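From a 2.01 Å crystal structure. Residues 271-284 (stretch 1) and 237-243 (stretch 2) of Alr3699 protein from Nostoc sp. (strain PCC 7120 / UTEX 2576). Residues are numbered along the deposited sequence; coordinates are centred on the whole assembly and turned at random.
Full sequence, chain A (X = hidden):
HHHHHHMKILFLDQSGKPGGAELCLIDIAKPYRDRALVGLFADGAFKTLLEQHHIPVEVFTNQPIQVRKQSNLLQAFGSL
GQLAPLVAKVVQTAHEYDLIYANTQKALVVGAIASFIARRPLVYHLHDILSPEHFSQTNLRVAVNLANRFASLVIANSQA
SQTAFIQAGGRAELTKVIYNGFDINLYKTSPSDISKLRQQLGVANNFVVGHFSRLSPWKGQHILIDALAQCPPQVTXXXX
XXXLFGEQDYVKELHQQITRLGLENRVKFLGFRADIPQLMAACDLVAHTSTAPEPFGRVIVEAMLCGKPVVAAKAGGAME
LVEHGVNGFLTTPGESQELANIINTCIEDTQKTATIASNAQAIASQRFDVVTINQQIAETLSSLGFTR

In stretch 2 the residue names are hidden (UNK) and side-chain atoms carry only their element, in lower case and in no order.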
ATOM      1  N   GLY A 271     -11.497  36.264 -21.224  1.00 34.08           N
ATOM      2  CA  GLY A 271     -10.874  34.991 -21.411  1.00 35.00           C
ATOM      3  C   GLY A 271      -9.701  34.730 -20.448  1.00 36.64           C
ATOM      4  O   GLY A 271      -9.552  35.400 -19.450  1.00 34.38           O
ATOM      5  N   PHE A 272      -8.878  33.735 -20.738  1.00 30.96           N
ATOM      6  CA  PHE A 272      -7.741  33.432 -19.838  1.00 37.69           C
ATOM      7  C   PHE A 272      -6.653  34.484 -19.997  1.00 36.45           C
ATOM      8  O   PHE A 272      -6.210  34.757 -21.094  1.00 32.90           O
ATOM      9  CB  PHE A 272      -7.188  32.037 -20.099  1.00 43.77           C
ATOM     10  CG  PHE A 272      -6.029  31.671 -19.212  1.00 50.62           C
ATOM     11  CD1 PHE A 272      -4.741  32.159 -19.476  1.00 59.97           C
ATOM     12  CD2 PHE A 272      -6.202  30.830 -18.125  1.00 57.88           C
ATOM     13  CE1 PHE A 272      -3.671  31.823 -18.652  1.00 57.13           C
ATOM     14  CE2 PHE A 272      -5.124  30.487 -17.304  1.00 58.26           C
ATOM     15  CZ  PHE A 272      -3.871  30.985 -17.580  1.00 57.10           C
ATOM     16  N   ARG A 273      -6.238  35.097 -18.899  1.00 38.85           N
ATOM     17  CA  ARG A 273      -5.195  36.082 -18.949  1.00 36.92           C
ATOM     18  C   ARG A 273      -4.069  35.692 -18.017  1.00 42.57           C
ATOM     19  O   ARG A 273      -4.291  35.216 -16.902  1.00 36.46           O
ATOM     20  CB  ARG A 273      -5.740  37.447 -18.573  1.00 37.15           C
ATOM     21  CG  ARG A 273      -6.837  37.959 -19.490  1.00 37.17           C
ATOM     22  CD  ARG A 273      -6.243  38.479 -20.762  1.00 42.22           C
ATOM     23  NE  ARG A 273      -5.455  39.704 -20.476  1.00 39.07           N
ATOM     24  CZ  ARG A 273      -5.693  40.888 -20.962  1.00 36.74           C
ATOM     25  NH1 ARG A 273      -6.664  41.053 -21.840  1.00 39.40           N
ATOM     26  NH2 ARG A 273      -4.897  41.905 -20.627  1.00 41.10           N
ATOM     27  N   ALA A 274      -2.858  35.915 -18.496  1.00 42.35           N
ATOM     28  CA  ALA A 274      -1.625  35.732 -17.685  1.00 49.69           C
ATOM     29  C   ALA A 274      -1.298  36.951 -16.809  1.00 45.78           C
ATOM     30  O   ALA A 274      -0.698  36.789 -15.737  1.00 52.69           O
ATOM     31  CB  ALA A 274      -0.449  35.409 -18.597  1.00 50.11           C
ATOM     32  N   ASP A 275      -1.765  38.137 -17.194  1.00 37.63           N
ATOM     33  CA  ASP A 275      -1.448  39.391 -16.467  1.00 37.34           C
ATOM     34  C   ASP A 275      -2.522  39.773 -15.367  1.00 33.69           C
ATOM     35  O   ASP A 275      -3.155  40.859 -15.373  1.00 29.59           O
ATOM     36  CB  ASP A 275      -1.288  40.520 -17.441  1.00 38.26           C
ATOM     37  CG  ASP A 275      -2.531  40.665 -18.367  1.00 41.46           C
ATOM     38  OD1 ASP A 275      -3.000  39.637 -18.847  1.00 46.97           O
ATOM     39  OD2 ASP A 275      -3.047  41.772 -18.560  1.00 44.32           O
ATOM     40  N   ILE A 276      -2.683  38.872 -14.422  1.00 33.09           N
ATOM     41  CA  ILE A 276      -3.693  39.007 -13.421  1.00 35.38           C
ATOM     42  C   ILE A 276      -3.467  40.169 -12.499  1.00 34.03           C
ATOM     43  O   ILE A 276      -4.387  40.895 -12.218  1.00 30.25           O
ATOM     44  CB  ILE A 276      -3.904  37.706 -12.634  1.00 34.69           C
ATOM     45  CG1 ILE A 276      -4.338  36.562 -13.570  1.00 40.91           C
ATOM     46  CG2 ILE A 276      -4.981  37.956 -11.578  1.00 37.26           C
ATOM     47  CD1 ILE A 276      -5.711  36.694 -14.219  1.00 38.49           C
ATOM     48  N   PRO A 277      -2.219  40.381 -12.050  1.00 33.59           N
ATOM     49  CA  PRO A 277      -1.971  41.529 -11.204  1.00 36.47           C
ATOM     50  C   PRO A 277      -2.275  42.850 -11.863  1.00 34.90           C
ATOM     51  O   PRO A 277      -2.786  43.785 -11.236  1.00 32.04           O
ATOM     52  CB  PRO A 277      -0.444  41.406 -10.904  1.00 37.82           C
ATOM     53  CG  PRO A 277      -0.172  39.916 -11.052  1.00 32.70           C
ATOM     54  CD  PRO A 277      -0.993  39.550 -12.224  1.00 35.00           C
ATOM     55  N   GLN A 278      -1.926  42.958 -13.129  1.00 33.26           N
ATOM     56  CA  GLN A 278      -2.181  44.172 -13.866  1.00 34.96           C
ATOM     57  C   GLN A 278      -3.688  44.439 -14.081  1.00 30.34           C
ATOM     58  O   GLN A 278      -4.171  45.562 -13.925  1.00 28.69           O
ATOM     59  CB  GLN A 278      -1.494  44.091 -15.243  1.00 39.82           C
ATOM     60  CG  GLN A 278       0.049  44.111 -15.204  1.00 37.57           C
ATOM     61  CD  GLN A 278       0.640  42.887 -14.540  1.00 37.87           C
ATOM     62  OE1 GLN A 278       0.144  41.733 -14.704  1.00 41.18           O
ATOM     63  NE2 GLN A 278       1.743  43.097 -13.808  1.00 39.33           N
ATOM     64  N   LEU A 279      -4.393  43.399 -14.516  1.00 34.73           N
ATOM     65  CA  LEU A 279      -5.849  43.459 -14.616  1.00 31.63           C
ATOM     66  C   LEU A 279      -6.473  43.860 -13.324  1.00 32.29           C
ATOM     67  O   LEU A 279      -7.316  44.712 -13.328  1.00 34.76           O
ATOM     68  CB  LEU A 279      -6.405  42.117 -15.088  1.00 30.41           C
ATOM     69  CG  LEU A 279      -6.126  41.926 -16.568  1.00 31.82           C
ATOM     70  CD1 LEU A 279      -6.324  40.452 -16.917  1.00 31.58           C
ATOM     71  CD2 LEU A 279      -7.011  42.797 -17.464  1.00 36.30           C
ATOM     72  N   MET A 280      -6.050  43.233 -12.212  1.00 32.35           N
ATOM     73  CA  MET A 280      -6.557  43.594 -10.857  1.00 30.64           C
ATOM     74  C   MET A 280      -6.360  45.104 -10.566  1.00 28.58           C
ATOM     75  O   MET A 280      -7.239  45.840 -10.113  1.00 30.12           O
ATOM     76  CB  MET A 280      -5.841  42.743  -9.821  1.00 29.58           C
ATOM     77  CG  MET A 280      -6.230  41.247  -9.761  1.00 28.92           C
ATOM     78  SD  MET A 280      -5.541  40.359  -8.350  1.00 21.02           S
ATOM     79  CE  MET A 280      -6.525  38.864  -8.613  1.00 32.26           C
ATOM     80  N   ALA A 281      -5.156  45.571 -10.847  1.00 28.08           N
ATOM     81  CA  ALA A 281      -4.825  46.957 -10.674  1.00 30.02           C
ATOM     82  C   ALA A 281      -5.750  47.843 -11.465  1.00 30.71           C
ATOM     83  O   ALA A 281      -6.116  48.922 -10.994  1.00 36.02           O
ATOM     84  CB  ALA A 281      -3.375  47.237 -11.060  1.00 30.47           C
ATOM     85  N   ALA A 282      -6.171  47.404 -12.639  1.00 30.81           N
ATOM     86  CA  ALA A 282      -7.070  48.216 -13.393  1.00 32.16           C
ATOM     87  C   ALA A 282      -8.528  48.175 -12.943  1.00 32.79           C
ATOM     88  O   ALA A 282      -9.302  48.937 -13.428  1.00 34.27           O
ATOM     89  CB  ALA A 282      -6.963  47.875 -14.830  1.00 33.64           C
ATOM     90  N   CYS A 283      -8.891  47.291 -12.029  1.00 34.06           N
ATOM     91  CA  CYS A 283     -10.260  47.261 -11.473  1.00 32.03           C
ATOM     92  C   CYS A 283     -10.373  48.361 -10.433  1.00 35.50           C
ATOM     93  O   CYS A 283      -9.354  48.955 -10.005  1.00 34.25           O
ATOM     94  CB  CYS A 283     -10.502  45.917 -10.832  1.00 34.93           C
ATOM     95  SG  CYS A 283     -10.590  44.644 -12.099  1.00 36.71           S
ATOM     96  N   ASP A 284     -11.605  48.661 -10.056  1.00 31.40           N
ATOM     97  CA  ASP A 284     -11.893  49.545  -8.948  1.00 34.34           C
ATOM     98  C   ASP A 284     -12.299  48.698  -7.758  1.00 34.80           C
ATOM     99  O   ASP A 284     -12.167  49.128  -6.662  1.00 31.20           O
ATOM    100  CB  ASP A 284     -12.972  50.537  -9.376  1.00 43.40           C
ATOM    101  CG  ASP A 284     -12.514  51.409 -10.568  1.00 40.50           C
ATOM    102  OD1 ASP A 284     -11.694  52.292 -10.243  1.00 41.06           O
ATOM    103  OD2 ASP A 284     -12.883  51.186 -11.791  1.00 35.74           O
ATOM    104  N   UNK A 237     -18.558  44.880 -15.235  1.00 35.82           N
ATOM    105  CA  UNK A 237     -17.850  43.724 -14.730  1.00 36.37           C
ATOM    106  C   UNK A 237     -16.884  43.176 -15.807  1.00 36.97           C
ATOM    107  O   UNK A 237     -17.204  43.171 -16.979  1.00 34.06           O
ATOM    108  c   UNK A 237     -18.852  42.692 -14.266  1.00 37.62           C
ATOM    109  N   UNK A 238     -15.654  42.823 -15.413  1.00 36.74           N
ATOM    110  CA  UNK A 238     -14.779  42.063 -16.267  1.00 33.53           C
ATOM    111  C   UNK A 238     -14.655  40.724 -15.653  1.00 30.96           C
ATOM    112  O   UNK A 238     -14.377  40.591 -14.437  1.00 32.16           O
ATOM    113  c   UNK A 238     -12.605  42.908 -15.230  1.00 40.01           C
ATOM    114  c   UNK A 238     -11.135  43.240 -15.472  1.00 45.30           C
ATOM    115  c   UNK A 238     -13.379  42.729 -16.524  1.00 37.99           C
ATOM    116  c   UNK A 238     -13.516  44.092 -17.192  1.00 35.26           C
ATOM    117  N   UNK A 239     -14.906  39.706 -16.473  1.00 32.70           N
ATOM    118  CA  UNK A 239     -14.760  38.294 -16.088  1.00 32.79           C
ATOM    119  C   UNK A 239     -13.504  37.767 -16.766  1.00 36.91           C
ATOM    120  O   UNK A 239     -13.399  37.726 -18.013  1.00 36.23           O
ATOM    121  c   UNK A 239     -15.965  37.444 -16.497  1.00 37.09           C
ATOM    122  c   UNK A 239     -17.376  38.364 -14.627  1.00 40.69           C
ATOM    123  c   UNK A 239     -18.402  37.017 -16.339  1.00 40.65           C
ATOM    124  c   UNK A 239     -17.317  38.039 -16.061  1.00 36.08           C
ATOM    125  N   UNK A 240     -12.562  37.347 -15.924  1.00 35.43           N
ATOM    126  CA  UNK A 240     -11.298  36.909 -16.388  1.00 34.68           C
ATOM    127  C   UNK A 240     -11.165  35.485 -15.984  1.00 35.64           C
ATOM    128  O   UNK A 240     -11.246  35.124 -14.810  1.00 38.03           O
ATOM    129  c   UNK A 240      -8.851  37.412 -16.383  1.00 31.57           C
ATOM    130  c   UNK A 240     -10.171  37.771 -15.782  1.00 36.02           C
ATOM    131  c   UNK A 240     -10.462  39.250 -16.040  1.00 33.71           C
ATOM    132  N   UNK A 241     -11.006  34.670 -16.998  1.00 34.31           N
ATOM    133  CA  UNK A 241     -10.795  33.260 -16.875  1.00 34.92           C
ATOM    134  C   UNK A 241     -11.486  32.561 -18.053  1.00 40.36           C
ATOM    135  O   UNK A 241     -12.251  33.149 -18.874  1.00 40.22           O
ATOM    136  N   UNK A 242     -11.222  31.285 -18.132  1.00 42.59           N
ATOM    137  CA  UNK A 242     -11.683  30.523 -19.242  1.00 50.76           C
ATOM    138  C   UNK A 242     -12.709  29.531 -18.747  1.00 42.64           C
ATOM    139  O   UNK A 242     -12.902  29.345 -17.559  1.00 47.73           O
ATOM    140  o   UNK A 242      -9.612  29.212 -17.966  1.00 61.35           O
ATOM    141  c   UNK A 242      -9.608  29.049 -19.192  1.00 57.85           C
ATOM    142  c   UNK A 242     -10.509  29.891 -20.040  1.00 50.70           C
ATOM    143  o   UNK A 242      -8.871  28.226 -19.751  1.00 70.53           O
ATOM    144  N   UNK A 243     -13.374  28.952 -19.726  1.00 54.72           N
ATOM    145  CA  UNK A 243     -14.371  27.928 -19.573  1.00 56.18           C
ATOM    146  C   UNK A 243     -13.632  26.613 -19.643  1.00 53.91           C
ATOM    147  O   UNK A 243     -12.543  26.513 -20.226  1.00 56.86           O
ATOM    148  c   UNK A 243     -15.345  28.037 -20.745  1.00 53.36           C
TER
HETATM  149  O   HOH W   1     -13.493  35.372 -19.574  1.00 38.01           O

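Position 237 carries a single side-chain carbon and lies out of reach of stretch 1. One carbon and nothing beyond it is alanine. Ala237 is buried on the strand, and its lone methyl makes no contact with stretch 1.

Position 238 has four carbons, forked at the first, with one arm two carbons long; the end carbon of that longer arm touches SG of Cys283. That pattern is isoleucine. The CA-to-CB bond of Ile238 points toward stretch 1, and the longer arm brings CD1 to 3.7 Å from SG of Cys283. Branching at CB suits a strand, and the extended arm spans a gap between backbones whose CA atoms, in Ile238 and Cys283, stand 8.4 Å apart.

At position 239 there are again four carbons, but the fork comes at the second, and the side chain does not touch stretch 1; this is leucine. Its CA-to-CB bond points away from stretch 1, as the alternation of a strand requires, so Leu239 places its apolar side chain in the buried interior beyond this contact.

Position 240 shows one carbon carrying two more, and one of that pair touches Arg273, Ile276 and Leu279: valine. The compact, branched side chain of Val240 is buried among these neighbours, and its CG1 lies 3.7 Å from CG of Arg273, 3.9 Å from CD1 of Ile276 and 4.0 Å from CD1 of Leu279. CG of Arg273 joins this cluster, while the charged end leads away and forms a salt bridge with Asp275, with NE of Arg273 2.9 Å from OD1 of Asp275 and NH2 2.8 Å from OD2.

Position 241 has no side-chain atoms; its backbone N meets O of Gly271, and its phi/psi of 145/172 would jam a CB against the carbonyl oxygen of the residue before. It is glycine. N of Gly241 donates a hydrogen bond to O of Gly271 at 2.9 Å.

Position 242 has two carbons, the second bearing two oxygens, one of which lies at the edge of the Phe272 ring; hence aspartate. Asp242 sets OD1 3.8 Å from CD2 of Phe272, while its carboxylate remains in a partly exposed setting that suits its charge.

Position 243 has one carbon and does not touch stretch 1, so it is alanine again; the single methyl of Ala243 makes little demand on a partly exposed loop.

The contact combines apolar packing with backbone hydrogen bonding, direct and through a water. Ile238 and Val240, alternate residues of the strand, meet the helix and its flanks through apolar atoms. Where the strand gives way to loop, the backbones approach closely, with CA of Phe272 and CA of Gly241 4.3 Å apart. Beside the direct hydrogen bond, a water donates to O of Leu239 (2.8 Å) and O of Gly241 (2.6 Å) and accepts from N of Gly271 (2.7 Å), linking backbone groups that do not pair directly.

Stretch 2 (237-243) AILVGDA
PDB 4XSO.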